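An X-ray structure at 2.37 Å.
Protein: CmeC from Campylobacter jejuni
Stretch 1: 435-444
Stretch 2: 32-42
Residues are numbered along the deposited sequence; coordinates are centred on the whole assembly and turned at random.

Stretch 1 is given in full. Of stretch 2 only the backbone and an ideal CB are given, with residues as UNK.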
# COMPACT_ATOMS: atom_id res chain seq x y z
N TYR B 435 -11.74 -6.99 -25.37
CA TYR B 435 -13.13 -7.42 -25.29
C TYR B 435 -13.25 -8.69 -24.46
O TYR B 435 -14.21 -8.88 -23.72
CB TYR B 435 -13.72 -7.65 -26.68
CG TYR B 435 -15.18 -8.05 -26.64
CD1 TYR B 435 -16.17 -7.12 -26.35
CD2 TYR B 435 -15.57 -9.37 -26.87
CE1 TYR B 435 -17.50 -7.49 -26.30
CE2 TYR B 435 -16.90 -9.74 -26.83
CZ TYR B 435 -17.86 -8.80 -26.54
OH TYR B 435 -19.19 -9.16 -26.50
N ALA B 436 -12.26 -9.57 -24.60
CA ALA B 436 -12.20 -10.80 -23.81
C ALA B 436 -12.09 -10.46 -22.33
O ALA B 436 -12.77 -11.06 -21.50
CB ALA B 436 -11.04 -11.67 -24.26
N ASN B 437 -11.23 -9.50 -22.02
CA ASN B 437 -11.05 -9.05 -20.64
C ASN B 437 -12.23 -8.22 -20.15
O ASN B 437 -12.45 -8.09 -18.94
CB ASN B 437 -9.76 -8.24 -20.51
CG ASN B 437 -8.51 -9.09 -20.64
OD1 ASN B 437 -8.58 -10.32 -20.60
ND2 ASN B 437 -7.36 -8.45 -20.79
N SER B 438 -12.99 -7.66 -21.08
CA SER B 438 -14.18 -6.89 -20.73
C SER B 438 -15.26 -7.84 -20.24
O SER B 438 -16.07 -7.48 -19.38
CB SER B 438 -14.69 -6.08 -21.93
OG SER B 438 -15.31 -6.91 -22.89
N ILE B 439 -15.27 -9.05 -20.78
CA ILE B 439 -16.19 -10.09 -20.33
C ILE B 439 -15.89 -10.46 -18.88
O ILE B 439 -16.80 -10.58 -18.06
CB ILE B 439 -16.10 -11.36 -21.21
CG1 ILE B 439 -16.38 -11.02 -22.67
CG2 ILE B 439 -17.08 -12.41 -20.72
CD1 ILE B 439 -17.76 -10.46 -22.92
N VAL B 440 -14.61 -10.63 -18.59
CA VAL B 440 -14.16 -10.99 -17.25
C VAL B 440 -14.51 -9.92 -16.23
O VAL B 440 -14.94 -10.23 -15.12
CB VAL B 440 -12.63 -11.24 -17.23
CG1 VAL B 440 -12.16 -11.62 -15.84
CG2 VAL B 440 -12.26 -12.31 -18.24
N ASP B 441 -14.32 -8.65 -16.60
CA ASP B 441 -14.62 -7.53 -15.72
C ASP B 441 -16.08 -7.53 -15.29
O ASP B 441 -16.39 -7.24 -14.13
CB ASP B 441 -14.27 -6.21 -16.40
CG ASP B 441 -12.77 -5.95 -16.44
OD1 ASP B 441 -12.06 -6.44 -15.53
OD2 ASP B 441 -12.30 -5.27 -17.38
N VAL B 442 -16.97 -7.85 -16.22
CA VAL B 442 -18.40 -7.95 -15.92
C VAL B 442 -18.65 -9.11 -14.96
O VAL B 442 -19.34 -8.96 -13.96
CB VAL B 442 -19.24 -8.16 -17.20
CG1 VAL B 442 -20.69 -8.42 -16.84
CG2 VAL B 442 -19.11 -6.95 -18.12
N ILE B 443 -18.09 -10.27 -15.29
CA ILE B 443 -18.20 -11.45 -14.44
C ILE B 443 -17.64 -11.17 -13.04
O ILE B 443 -18.24 -11.55 -12.04
CB ILE B 443 -17.47 -12.66 -15.06
CG1 ILE B 443 -18.09 -13.03 -16.41
CG2 ILE B 443 -17.50 -13.85 -14.11
CD1 ILE B 443 -17.38 -14.16 -17.13
N LYS B 444 -16.49 -10.51 -13.00
CA LYS B 444 -15.85 -10.16 -11.73
C LYS B 444 -16.70 -9.20 -10.91
O LYS B 444 -16.82 -9.35 -9.69
CB LYS B 444 -14.47 -9.53 -11.98
CG LYS B 444 -13.70 -9.21 -10.71
CD LYS B 444 -12.64 -8.14 -10.96
CE LYS B 444 -11.70 -8.52 -12.09
NZ LYS B 444 -10.67 -7.48 -12.33
N UNK B 32 -27.83 -15.76 -14.13
CA UNK B 32 -26.76 -15.85 -13.14
C UNK B 32 -25.47 -16.37 -13.76
O UNK B 32 -25.45 -16.80 -14.91
CB UNK B 32 -27.18 -16.75 -11.98
N UNK B 33 -24.39 -16.32 -12.98
CA UNK B 33 -23.08 -16.73 -13.47
C UNK B 33 -22.69 -18.10 -12.93
O UNK B 33 -22.79 -18.36 -11.73
CB UNK B 33 -22.02 -15.69 -13.09
N UNK B 34 -22.24 -18.98 -13.82
CA UNK B 34 -21.76 -20.29 -13.43
C UNK B 34 -20.45 -20.18 -12.65
O UNK B 34 -19.66 -19.26 -12.87
CB UNK B 34 -21.57 -21.18 -14.66
N UNK B 35 -20.23 -21.13 -11.74
CA UNK B 35 -19.07 -21.11 -10.86
C UNK B 35 -17.75 -21.13 -11.63
O UNK B 35 -16.81 -20.41 -11.28
CB UNK B 35 -19.13 -22.30 -9.90
N UNK B 36 -17.68 -21.95 -12.66
CA UNK B 36 -16.50 -22.02 -13.52
C UNK B 36 -16.72 -21.32 -14.86
O UNK B 36 -16.68 -21.95 -15.91
CB UNK B 36 -16.11 -23.48 -13.76
N UNK B 37 -16.96 -20.02 -14.80
CA UNK B 37 -17.31 -19.22 -15.97
C UNK B 37 -16.23 -19.18 -17.05
O UNK B 37 -16.53 -18.93 -18.22
CB UNK B 37 -17.63 -17.79 -15.53
N UNK B 38 -14.99 -19.43 -16.67
CA UNK B 38 -13.86 -19.27 -17.59
C UNK B 38 -13.82 -20.35 -18.67
O UNK B 38 -13.14 -20.19 -19.68
CB UNK B 38 -12.55 -19.29 -16.81
N UNK B 39 -14.55 -21.45 -18.45
CA UNK B 39 -14.57 -22.54 -19.42
C UNK B 39 -15.45 -22.22 -20.63
O UNK B 39 -15.45 -22.96 -21.61
CB UNK B 39 -15.06 -23.83 -18.75
N UNK B 40 -16.18 -21.11 -20.56
CA UNK B 40 -17.05 -20.70 -21.65
C UNK B 40 -16.26 -20.00 -22.76
O UNK B 40 -16.83 -19.60 -23.77
CB UNK B 40 -18.15 -19.78 -21.12
N UNK B 41 -14.96 -19.86 -22.56
CA UNK B 41 -14.08 -19.32 -23.59
C UNK B 41 -13.66 -20.43 -24.55
O UNK B 41 -13.03 -20.16 -25.58
CB UNK B 41 -12.85 -18.66 -22.96
N UNK B 42 -14.01 -21.66 -24.21
CA UNK B 42 -13.71 -22.84 -25.02
C UNK B 42 -12.21 -22.95 -25.30
O UNK B 42 -11.79 -23.29 -26.40
CB UNK B 42 -14.49 -22.79 -26.34

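Residues 435-444 form a continuous helix that offers the other stretch a mostly apolar flank made by A436, I439, V440 and I443. Against it, positions 32-42 run as a loop that tightens into a 3-10 segment at 37-41.

At position 32 the backbone is extended and the ideal CB has nothing of the helix within 5.5 Å, so the helix places no demand on it; small or polar residues would serve as well as any. It is S32, which makes no contact.

Position 33 is different. Its phi/psi of -104/131° is extended, a conformation that beta-branched residues accept easily, and its CA-to-CB bond points toward the helix, with the ideal CB 5.0 Å from I443 CG2. That gap suits an aliphatic chain of medium length; valine, leucine, isoleucine or methionine could all be considered. The residue is I33, in the m, t rotamer. Its CG2 lies 3.9 Å from I443 CG2, while its CD1 lies 3.8 Å from I443 O.

Positions 34, 35 and 36 lie out of reach of the helix, and polar residues would be reasonable in this turn. T34, K35 and N36 fill them. The backbone N36 N donates a weak hydrogen bond of 3.5 Å to T34 OG1, a local link across the turn.

Position 37 opens the 3-10 segment and points toward the helix. Its ideal CB is already 4.0 Å from I443 CD1, yet beyond it, alongside I443 and V440, there is room for a broad apolar group. Leucine, methionine, phenylalanine or tryptophan would be plausible, a flat ring being well suited to lie against a methyl group. W37 takes the place with chi1 at 45° (p). I443 CG2 sits over one face of the indole, 3.5 Å from W37 CG and 3.4 Å from the centroid of the five-membered ring, only 6° off the ring normal, a well-centred CH-pi contact. The far end of the ring system continues to V440, with W37 CH2 3.9 Å from V440 CG1.

At position 38 CA-to-CB points sideways and the ideal CB finds no helix atom nearby, so the choice is open. W38 directs its indole away from the helix. Positions 39 and 40 are also out of reach and would tolerate polar or charged residues; they are K39 and D40. The hydrogen bond from D40 N to W37 O, 3.2 Å, helps close the 3-10 turn.

Position 41 points toward the helix but starts too far off for a short side chain to touch it. A long apolar residue is needed to cross the space to A436, I439 and V440; phenylalanine or methionine could reach. F41 does so with the tip of its ring: CZ lies 3.9 Å from A436 O, 4.1 Å from V440 CG2 and 4.3 Å from I439 CG2.

Position 42 has positive phi (56/40°), a left-handed conformation that glycine, asparagine and aspartate adopt most readily. D42 occupies it, clear of the helix.

Stretch 2 32-42: SITKNWWKDFD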
# COMPACT_ATOMS: atom_id res chain seq x y z
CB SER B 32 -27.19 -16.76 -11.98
OG SER B 32 -28.13 -16.11 -11.15
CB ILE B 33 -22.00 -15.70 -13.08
CG1 ILE B 33 -22.36 -14.31 -13.61
CG2 ILE B 33 -20.63 -16.13 -13.59
CD1 ILE B 33 -21.39 -13.23 -13.22
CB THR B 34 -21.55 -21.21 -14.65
OG1 THR B 34 -20.70 -22.31 -14.29
CG2 THR B 34 -20.91 -20.44 -15.80
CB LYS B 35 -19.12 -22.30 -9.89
CG LYS B 35 -20.30 -22.28 -8.93
CD LYS B 35 -20.17 -21.16 -7.91
CE LYS B 35 -21.29 -21.20 -6.88
NZ LYS B 35 -21.30 -22.49 -6.12
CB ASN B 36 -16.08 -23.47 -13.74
CG ASN B 36 -17.24 -24.36 -14.13
OD1 ASN B 36 -18.35 -23.89 -14.34
ND2 ASN B 36 -16.98 -25.66 -14.22
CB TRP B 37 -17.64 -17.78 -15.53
CG TRP B 37 -16.65 -17.24 -14.54
CD1 TRP B 37 -16.75 -17.29 -13.18
CD2 TRP B 37 -15.41 -16.59 -14.83
NE1 TRP B 37 -15.65 -16.70 -12.60
CE2 TRP B 37 -14.81 -16.27 -13.60
CE3 TRP B 37 -14.74 -16.25 -16.01
CZ2 TRP B 37 -13.58 -15.62 -13.51
CZ3 TRP B 37 -13.52 -15.61 -15.93
CH2 TRP B 37 -12.95 -15.30 -14.69
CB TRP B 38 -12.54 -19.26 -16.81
CG TRP B 38 -12.29 -20.52 -16.03
CD1 TRP B 38 -11.68 -21.65 -16.49
CD2 TRP B 38 -12.63 -20.76 -14.66
NE1 TRP B 38 -11.63 -22.59 -15.48
CE2 TRP B 38 -12.20 -22.06 -14.35
CE3 TRP B 38 -13.25 -20.00 -13.67
CZ2 TRP B 38 -12.37 -22.63 -13.09
CZ3 TRP B 38 -13.43 -20.56 -12.42
CH2 TRP B 38 -12.99 -21.86 -12.14
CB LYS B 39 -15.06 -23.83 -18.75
CG LYS B 39 -14.09 -24.41 -17.74
CD LYS B 39 -14.52 -25.80 -17.29
CE LYS B 39 -13.48 -26.41 -16.36
NZ LYS B 39 -13.85 -27.80 -15.94
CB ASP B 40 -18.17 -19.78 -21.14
CG ASP B 40 -19.23 -20.54 -20.37
OD1 ASP B 40 -19.50 -21.71 -20.73
OD2 ASP B 40 -19.80 -19.97 -19.42
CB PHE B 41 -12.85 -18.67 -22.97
CG PHE B 41 -13.12 -17.33 -22.34
CD1 PHE B 41 -13.35 -16.21 -23.12
CD2 PHE B 41 -13.15 -17.20 -20.96
CE1 PHE B 41 -13.60 -14.98 -22.54
CE2 PHE B 41 -13.40 -15.97 -20.37
CZ PHE B 41 -13.62 -14.86 -21.17
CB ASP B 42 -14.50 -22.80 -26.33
CG ASP B 42 -15.95 -22.42 -26.12
OD1 ASP B 42 -16.54 -22.84 -25.10
OD2 ASP B 42 -16.51 -21.70 -26.98
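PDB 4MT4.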